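Side-chain contact in arsenical resistance operon trans-acting repressor (Bacteroides vulgatus, PDB 3KTB), which probably binds DNA as a repressor of the ArsD family, controlling transcription of an arsenical resistance operon: residues V35-S38 / L39-G43. Residues are numbered along the deposited sequence; the frame is centred on the assembly and turned at random.
Sequences VIES and LKKQG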
loop_
_atom_site.group_PDB
_atom_site.type_symbol
_atom_site.label_atom_id
_atom_site.label_comp_id
_atom_site.label_asym_id
_atom_site.label_seq_id
_atom_site.Cartn_x
_atom_site.Cartn_y
_atom_site.Cartn_z
ATOM N N VAL A 35 -2.222 27.929 28.383
ATOM C CA VAL A 35 -0.963 27.223 28.561
ATOM C C VAL A 35 -0.411 26.800 27.194
ATOM O O VAL A 35 0.745 27.057 26.881
ATOM C CB VAL A 35 -1.136 26.009 29.483
ATOM C CG1 VAL A 35 -0.010 24.993 29.263
ATOM C CG2 VAL A 35 -1.212 26.458 30.973
ATOM N N ILE A 36 -1.257 26.191 26.371
ATOM C CA ILE A 36 -0.827 25.688 25.067
ATOM C C ILE A 36 -0.266 26.791 24.175
ATOM O O ILE A 36 0.736 26.608 23.483
ATOM C CB ILE A 36 -1.952 24.917 24.350
ATOM C CG1 ILE A 36 -2.136 23.560 25.037
ATOM C CG2 ILE A 36 -1.587 24.674 22.871
ATOM C CD1 ILE A 36 -3.332 22.776 24.555
ATOM N N GLU A 37 -0.891 27.954 24.236
ATOM C CA GLU A 37 -0.453 29.084 23.444
ATOM C C GLU A 37 0.874 29.644 23.996
ATOM O O GLU A 37 1.767 30.030 23.229
ATOM C CB GLU A 37 -1.569 30.136 23.412
ATOM C CG GLU A 37 -1.189 31.469 22.866
ATOM C CD GLU A 37 -0.755 31.415 21.406
ATOM O OE1 GLU A 37 -1.127 30.443 20.709
ATOM O OE2 GLU A 37 -0.039 32.356 20.967
ATOM N N SER A 38 1.028 29.679 25.315
ATOM C CA SER A 38 2.307 30.158 25.870
ATOM C C SER A 38 3.449 29.243 25.432
ATOM O O SER A 38 4.555 29.714 25.146
ATOM C CB SER A 38 2.304 30.217 27.404
ATOM O OG SER A 38 1.332 31.114 27.881
ATOM N N LEU A 39 3.189 27.936 25.417
ATOM C CA LEU A 39 4.208 26.994 24.959
ATOM C C LEU A 39 4.527 27.205 23.478
ATOM O O LEU A 39 5.702 27.207 23.099
ATOM C CB LEU A 39 3.802 25.546 25.228
ATOM C CG LEU A 39 3.684 25.302 26.732
ATOM C CD1 LEU A 39 2.894 24.043 27.047
ATOM C CD2 LEU A 39 5.077 25.270 27.342
ATOM N N LYS A 40 3.487 27.408 22.668
ATOM C CA LYS A 40 3.633 27.589 21.224
ATOM C C LYS A 40 4.590 28.745 20.966
ATOM O O LYS A 40 5.551 28.636 20.172
ATOM C CB LYS A 40 2.272 27.844 20.568
ATOM C CG LYS A 40 2.287 28.014 19.027
ATOM C CD LYS A 40 0.855 28.189 18.489
ATOM C CE LYS A 40 0.764 28.520 16.984
ATOM N NZ LYS A 40 1.290 29.888 16.597
ATOM N N LYS A 41 4.360 29.837 21.685
ATOM C CA LYS A 41 5.200 31.023 21.556
ATOM C C LYS A 41 6.670 30.712 21.809
ATOM O O LYS A 41 7.539 31.450 21.349
ATOM C CB LYS A 41 4.742 32.109 22.534
ATOM C CG LYS A 41 3.517 32.865 22.058
ATOM C CD LYS A 41 3.273 34.108 22.915
ATOM C CE LYS A 41 2.076 34.918 22.384
ATOM N NZ LYS A 41 0.754 34.198 22.538
ATOM N N GLN A 42 6.950 29.646 22.564
ATOM C CA GLN A 42 8.336 29.283 22.884
ATOM C C GLN A 42 8.795 28.101 22.042
ATOM O O GLN A 42 9.775 27.434 22.346
ATOM C CB GLN A 42 8.478 28.989 24.376
ATOM C CG GLN A 42 8.248 30.226 25.208
ATOM C CD GLN A 42 8.459 29.985 26.681
ATOM O OE1 GLN A 42 7.496 29.880 27.436
ATOM N NE2 GLN A 42 9.721 29.892 27.105
ATOM N N GLY A 43 8.058 27.823 20.985
ATOM C CA GLY A 43 8.474 26.789 20.069
ATOM C C GLY A 43 8.164 25.393 20.553
ATOM O O GLY A 43 8.653 24.413 19.976
HETATM O O HOH W 1 -1.201 30.802 17.903
HETATM O O HOH W 2 1.423 32.578 18.720
#
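The carboxylate of Glu37 has NZ of Lys41 and the water on OE2 close to its plane; CD of Lys40 and CG of Lys41 approach obliquely from one side, beyond OE1 and OE2, and the water on OE1 is tilted to the other. OE2 turns its anti lone pair, the one away from OE1, to NZ of Lys41 in an i to i+4 salt bridge; the 2.5 Å between OE2 and NZ is very short and should not be read too exactly. CG of Glu37 stands anti to its N (chi1 169°), but the bend at chi2 of 63° turns the carboxylate forward, towards the C-terminal end of the helix and Lys41, whose own chain bends only at its last torsion. CD of Lys40 comes from above and beyond OE1, 3.7 Å away. Its NZ is linked to the carboxylate through water: one molecule donates to OE1 at 2.8 Å and accepts from Lys40 NZ, the other donates to OE2 and is held weakly by the same NZ. Met30 of the second subunit packs on Glu37, and its Pro27 on Lys41. On the inner side, the side chains of Val35 and Leu39 lie side by side and point the same way, CG1 to CD1 3.8 Å, and both rest on Met97 of helix 94-101. The i to i+4 backbone bonds, such as Leu39 N to Val35 O at 3.0 Å, carry helix 27-41 to its end, where Gly43, at positive phi, is the C-prime residue of a Schellman motif and its N binds Lys40 O at 2.8 Å. This helix is the crossover between strands 7-11 and 47-50 in a thioredoxin-clan domain. One lysine directly and a second through water would probably offset the charge of the buried Glu37 and so favour its ionised form beside the subunit interface.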